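Local coordinates for Thiol:disulfide interchange protein dsbA-like (Escherichia coli, PDB 3C7M) that forms disulfide bonds in the periplasm by passing its own disulfide to other proteins, working with DsbI to oxidise the sulfotransferase AssT, at residues A[1-13]-A[169-181]. Residues are numbered along the deposited sequence; the frame is centred on the assembly and turned at random.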
loop_
_atom_site.group_PDB
_atom_site.type_symbol
_atom_site.label_atom_id
_atom_site.label_comp_id
_atom_site.label_asym_id
_atom_site.label_seq_id
_atom_site.Cartn_x
_atom_site.Cartn_y
_atom_site.Cartn_z
ATOM N N PHE A 1 -24.620 -6.588 -0.687
ATOM C CA PHE A 1 -23.874 -5.358 -1.096
ATOM C C PHE A 1 -24.271 -4.927 -2.503
ATOM O O PHE A 1 -24.711 -5.751 -3.307
ATOM C CB PHE A 1 -22.362 -5.579 -1.006
ATOM C CG PHE A 1 -21.882 -5.914 0.380
ATOM C CD1 PHE A 1 -21.685 -4.911 1.324
ATOM C CD2 PHE A 1 -21.635 -7.232 0.743
ATOM C CE1 PHE A 1 -21.249 -5.218 2.611
ATOM C CE2 PHE A 1 -21.199 -7.550 2.030
ATOM C CZ PHE A 1 -21.007 -6.543 2.962
ATOM N N THR A 2 -24.105 -3.637 -2.787
ATOM C CA THR A 2 -24.638 -3.041 -4.012
ATOM C C THR A 2 -23.581 -2.303 -4.841
ATOM O O THR A 2 -22.885 -1.416 -4.336
ATOM C CB THR A 2 -25.789 -2.067 -3.681
ATOM O OG1 THR A 2 -26.666 -2.675 -2.723
ATOM C CG2 THR A 2 -26.584 -1.712 -4.932
ATOM N N GLU A 3 -23.487 -2.665 -6.119
ATOM C CA GLU A 3 -22.662 -1.921 -7.069
ATOM C C GLU A 3 -23.172 -0.484 -7.149
ATOM O O GLU A 3 -24.384 -0.250 -7.259
ATOM C CB GLU A 3 -22.703 -2.577 -8.450
ATOM C CG GLU A 3 -21.725 -1.962 -9.445
ATOM C CD GLU A 3 -21.737 -2.642 -10.805
ATOM O OE1 GLU A 3 -22.312 -3.745 -10.937
ATOM O OE2 GLU A 3 -21.156 -2.068 -11.749
ATOM N N GLY A 4 -22.250 0.473 -7.076
ATOM C CA GLY A 4 -22.599 1.893 -7.059
ATOM C C GLY A 4 -22.628 2.512 -5.671
ATOM O O GLY A 4 -22.575 3.738 -5.527
ATOM N N THR A 5 -22.712 1.657 -4.654
ATOM C CA THR A 5 -22.745 2.093 -3.265
ATOM C C THR A 5 -21.526 1.555 -2.521
ATOM O O THR A 5 -20.719 2.318 -1.994
ATOM C CB THR A 5 -24.031 1.613 -2.557
ATOM O OG1 THR A 5 -25.176 2.098 -3.270
ATOM C CG2 THR A 5 -24.078 2.113 -1.112
ATOM N N ASP A 6 -21.408 0.233 -2.492
ATOM C CA ASP A 6 -20.345 -0.443 -1.747
ATOM C C ASP A 6 -19.069 -0.600 -2.564
ATOM O O ASP A 6 -17.967 -0.612 -2.011
ATOM C CB ASP A 6 -20.844 -1.791 -1.242
ATOM C CG ASP A 6 -21.999 -1.642 -0.276
ATOM O OD1 ASP A 6 -21.771 -1.120 0.834
ATOM O OD2 ASP A 6 -23.129 -2.030 -0.636
ATOM N N TYR A 7 -19.230 -0.714 -3.879
ATOM C CA TYR A 7 -18.108 -0.915 -4.777
ATOM C C TYR A 7 -18.484 -0.486 -6.186
ATOM O O TYR A 7 -19.656 -0.240 -6.485
ATOM C CB TYR A 7 -17.678 -2.390 -4.778
ATOM C CG TYR A 7 -18.681 -3.326 -5.423
ATOM C CD1 TYR A 7 -19.755 -3.835 -4.691
ATOM C CD2 TYR A 7 -18.564 -3.691 -6.762
ATOM C CE1 TYR A 7 -20.685 -4.690 -5.280
ATOM C CE2 TYR A 7 -19.487 -4.545 -7.360
ATOM C CZ TYR A 7 -20.545 -5.036 -6.614
ATOM O OH TYR A 7 -21.456 -5.878 -7.206
ATOM N N MET A 8 -17.476 -0.402 -7.042
ATOM C CA MET A 8 -17.675 -0.186 -8.474
ATOM C C MET A 8 -16.735 -1.101 -9.256
ATOM O O MET A 8 -15.796 -1.680 -8.690
ATOM C CB MET A 8 -17.499 1.292 -8.847
ATOM C CG MET A 8 -16.139 1.906 -8.514
ATOM S SD MET A 8 -14.844 1.581 -9.732
ATOM C CE MET A 8 -15.425 2.505 -11.158
ATOM N N VAL A 9 -17.004 -1.253 -10.547
ATOM C CA VAL A 9 -16.180 -2.080 -11.414
ATOM C C VAL A 9 -15.272 -1.173 -12.237
ATOM O O VAL A 9 -15.748 -0.293 -12.960
ATOM C CB VAL A 9 -17.032 -2.968 -12.359
ATOM C CG1 VAL A 9 -16.137 -3.865 -13.199
ATOM C CG2 VAL A 9 -18.025 -3.813 -11.554
ATOM N N LEU A 10 -13.964 -1.388 -12.110
ATOM C CA LEU A 10 -12.978 -0.628 -12.872
ATOM C C LEU A 10 -13.139 -0.907 -14.358
ATOM O O LEU A 10 -13.190 -2.066 -14.779
ATOM C CB LEU A 10 -11.550 -0.993 -12.443
ATOM C CG LEU A 10 -11.105 -0.638 -11.018
ATOM C CD1 LEU A 10 -9.742 -1.239 -10.722
ATOM C CD2 LEU A 10 -11.080 0.862 -10.807
ATOM N N GLU A 11 -13.218 0.150 -15.162
ATOM C CA GLU A 11 -13.314 -0.038 -16.610
ATOM C C GLU A 11 -11.982 -0.536 -17.164
ATOM O O GLU A 11 -11.949 -1.328 -18.110
ATOM C CB GLU A 11 -13.779 1.241 -17.317
ATOM C CG GLU A 11 -14.140 1.051 -18.802
ATOM C CD GLU A 11 -15.297 0.084 -19.032
ATOM O OE1 GLU A 11 -16.170 -0.045 -18.147
ATOM O OE2 GLU A 11 -15.330 -0.550 -20.107
ATOM N N LYS A 12 -10.885 -0.080 -16.562
ATOM C CA LYS A 12 -9.568 -0.614 -16.891
ATOM C C LYS A 12 -9.014 -1.312 -15.645
ATOM O O LYS A 12 -8.487 -0.659 -14.742
ATOM C CB LYS A 12 -8.622 0.488 -17.379
ATOM C CG LYS A 12 -7.265 -0.031 -17.857
ATOM C CD LYS A 12 -6.271 1.089 -18.116
ATOM C CE LYS A 12 -4.879 0.529 -18.378
ATOM N NZ LYS A 12 -3.850 1.599 -18.552
ATOM N N PRO A 13 -9.177 -2.638 -15.575
ATOM C CA PRO A 13 -8.672 -3.384 -14.427
ATOM C C PRO A 13 -7.158 -3.295 -14.269
ATOM O O PRO A 13 -6.442 -2.952 -15.212
ATOM C CB PRO A 13 -9.073 -4.827 -14.749
ATOM C CG PRO A 13 -10.248 -4.697 -15.665
ATOM C CD PRO A 13 -9.895 -3.517 -16.519
ATOM N N ASN A 169 -9.180 -8.547 -6.850
ATOM C CA ASN A 169 -8.865 -9.243 -8.106
ATOM C C ASN A 169 -8.629 -8.326 -9.299
ATOM O O ASN A 169 -8.907 -8.687 -10.451
ATOM C CB ASN A 169 -9.918 -10.316 -8.403
ATOM C CG ASN A 169 -9.876 -11.437 -7.397
ATOM O OD1 ASN A 169 -8.888 -11.596 -6.677
ATOM N ND2 ASN A 169 -10.943 -12.223 -7.338
ATOM N N GLY A 170 -8.105 -7.140 -9.004
ATOM C CA GLY A 170 -7.813 -6.128 -10.016
ATOM C C GLY A 170 -9.019 -5.461 -10.652
ATOM O O GLY A 170 -8.858 -4.592 -11.494
ATOM N N LYS A 171 -10.230 -5.822 -10.221
ATOM C CA LYS A 171 -11.450 -5.455 -10.947
ATOM C C LYS A 171 -12.459 -4.664 -10.121
ATOM O O LYS A 171 -13.104 -3.740 -10.625
ATOM C CB LYS A 171 -12.108 -6.719 -11.522
ATOM C CG LYS A 171 -13.440 -6.510 -12.230
ATOM C CD LYS A 171 -13.870 -7.773 -12.956
ATOM C CE LYS A 171 -15.192 -7.568 -13.681
ATOM N NZ LYS A 171 -15.595 -8.799 -14.413
ATOM N N TYR A 172 -12.598 -5.024 -8.849
ATOM C CA TYR A 172 -13.665 -4.469 -8.022
ATOM C C TYR A 172 -13.106 -3.514 -6.992
ATOM O O TYR A 172 -12.435 -3.935 -6.054
ATOM C CB TYR A 172 -14.453 -5.602 -7.347
ATOM C CG TYR A 172 -15.012 -6.596 -8.342
ATOM C CD1 TYR A 172 -16.143 -6.285 -9.101
ATOM C CD2 TYR A 172 -14.405 -7.836 -8.536
ATOM C CE1 TYR A 172 -16.658 -7.189 -10.032
ATOM C CE2 TYR A 172 -14.914 -8.750 -9.472
ATOM C CZ TYR A 172 -16.042 -8.411 -10.210
ATOM O OH TYR A 172 -16.560 -9.308 -11.125
ATOM N N LEU A 173 -13.379 -2.226 -7.186
ATOM C CA LEU A 173 -12.904 -1.184 -6.293
ATOM C C LEU A 173 -13.940 -0.884 -5.213
ATOM O O LEU A 173 -15.057 -0.431 -5.496
ATOM C CB LEU A 173 -12.567 0.087 -7.087
ATOM C CG LEU A 173 -12.222 1.373 -6.320
ATOM C CD1 LEU A 173 -11.120 1.168 -5.300
ATOM C CD2 LEU A 173 -11.809 2.472 -7.286
ATOM N N ILE A 174 -13.567 -1.129 -3.963
ATOM C CA ILE A 174 -14.454 -0.794 -2.858
ATOM C C ILE A 174 -14.545 0.725 -2.686
ATOM O O ILE A 174 -13.554 1.430 -2.866
ATOM C CB ILE A 174 -13.985 -1.476 -1.557
ATOM C CG1 ILE A 174 -14.053 -3.001 -1.740
ATOM C CG2 ILE A 174 -14.804 -0.994 -0.342
ATOM C CD1 ILE A 174 -13.379 -3.810 -0.642
ATOM N N TYR A 175 -15.737 1.236 -2.379
ATOM C CA TYR A 175 -15.855 2.638 -2.002
ATOM C C TYR A 175 -15.481 2.786 -0.531
ATOM O O TYR A 175 -16.205 2.321 0.360
ATOM C CB TYR A 175 -17.272 3.185 -2.262
ATOM C CG TYR A 175 -17.531 3.534 -3.715
ATOM C CD1 TYR A 175 -16.867 4.603 -4.320
ATOM C CD2 TYR A 175 -18.429 2.798 -4.484
ATOM C CE1 TYR A 175 -17.090 4.927 -5.653
ATOM C CE2 TYR A 175 -18.665 3.117 -5.820
ATOM C CZ TYR A 175 -17.986 4.177 -6.396
ATOM O OH TYR A 175 -18.219 4.487 -7.722
ATOM N N THR A 176 -14.345 3.431 -0.280
ATOM C CA THR A 176 -13.834 3.603 1.077
ATOM C C THR A 176 -14.859 4.189 2.053
ATOM O O THR A 176 -14.960 3.741 3.193
ATOM C CB THR A 176 -12.516 4.413 1.066
ATOM O OG1 THR A 176 -11.536 3.676 0.329
ATOM C CG2 THR A 176 -11.999 4.677 2.480
ATOM N N LYS A 177 -15.650 5.150 1.585
ATOM C CA LYS A 177 -16.651 5.816 2.434
ATOM C C LYS A 177 -17.778 4.893 2.900
ATOM O O LYS A 177 -18.492 5.227 3.850
ATOM C CB LYS A 177 -17.228 7.051 1.726
ATOM C CG LYS A 177 -18.008 6.765 0.452
ATOM C CD LYS A 177 -18.662 8.035 -0.085
ATOM C CE LYS A 177 -19.265 7.792 -1.456
ATOM N NZ LYS A 177 -19.619 9.064 -2.143
ATOM N N SER A 178 -17.941 3.751 2.236
ATOM C CA SER A 178 -18.996 2.793 2.579
ATOM C C SER A 178 -18.569 1.812 3.663
ATOM O O SER A 178 -19.412 1.087 4.206
ATOM C CB SER A 178 -19.454 2.014 1.340
ATOM O OG SER A 178 -18.495 1.041 0.958
ATOM N N ILE A 179 -17.270 1.788 3.967
ATOM C CA ILE A 179 -16.712 0.818 4.922
ATOM C C ILE A 179 -17.109 1.168 6.353
ATOM O O ILE A 179 -16.720 2.209 6.882
ATOM C CB ILE A 179 -15.173 0.720 4.815
ATOM C CG1 ILE A 179 -14.767 0.267 3.406
ATOM C CG2 ILE A 179 -14.613 -0.229 5.898
ATOM C CD1 ILE A 179 -13.279 0.418 3.105
ATOM N N LYS A 180 -17.876 0.285 6.984
ATOM C CA LYS A 180 -18.397 0.582 8.321
ATOM C C LYS A 180 -17.797 -0.265 9.438
ATOM O O LYS A 180 -17.865 0.119 10.609
ATOM C CB LYS A 180 -19.926 0.529 8.335
ATOM C CG LYS A 180 -20.582 1.630 7.489
ATOM C CD LYS A 180 -20.128 3.039 7.913
ATOM C CE LYS A 180 -19.896 3.968 6.714
ATOM N NZ LYS A 180 -21.114 4.147 5.865
ATOM N N SER A 181 -17.202 -1.400 9.074
ATOM C CA SER A 181 -16.576 -2.280 10.060
ATOM C C SER A 181 -15.618 -3.274 9.419
ATOM O O SER A 181 -15.654 -3.496 8.206
ATOM C CB SER A 181 -17.642 -3.047 10.851
ATOM O OG SER A 181 -18.291 -3.993 10.019
HETATM O O HOH W 1 -19.264 -1.554 1.947
#
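M8 and L173 make the central hydrogen-bonded pair of two short antiparallel strands, 7-9 and 172-174, whose axes come within 4.6 Å at 154°; M8 N gives to L173 O and M8 O accepts from L173 N, while L10 N to K171 O and Y175 N to D6 O continue the ladder at its ends. The last of these is nearly straight at the hydrogen, but Y175 N lies above the D6 carbonyl plane, 43° out of it and not on a lone pair. On one face of the pair, chi1 of 59° sets M8 CG between its backbone N and carbonyl carbon, 3.6 Å from CZ of Y175, and the bend at chi2 brings SD to 3.8 Å from CB of L173. L10 adds its CD2, 3.9 Å from L173 CD2. The other face carries Y7, V9, Y172 and I174; the Y172 side chain runs alongside those of Y7 and V9, V9 CG2 reaches Y172 CE1 at 3.9 Å, and K171 CG rests over the centre of the Y172 ring. Beyond the strands, S178 OG donates to Y175 O in the carbonyl plane, and one water bridges D6 OD1 and S178 OG. D6 OD2 meanwhile accepts T2 N on its anti lone pair, tying down the N-terminal turn. Strand 7-9 is one edge of the thioredoxin-fold sheet, with 172-174 between it and 165-168; M8, L10 and L173 pack on I160 of helix 154-161, whereas Y7 and Y172 meet L192 of the C-terminal helix 182-193.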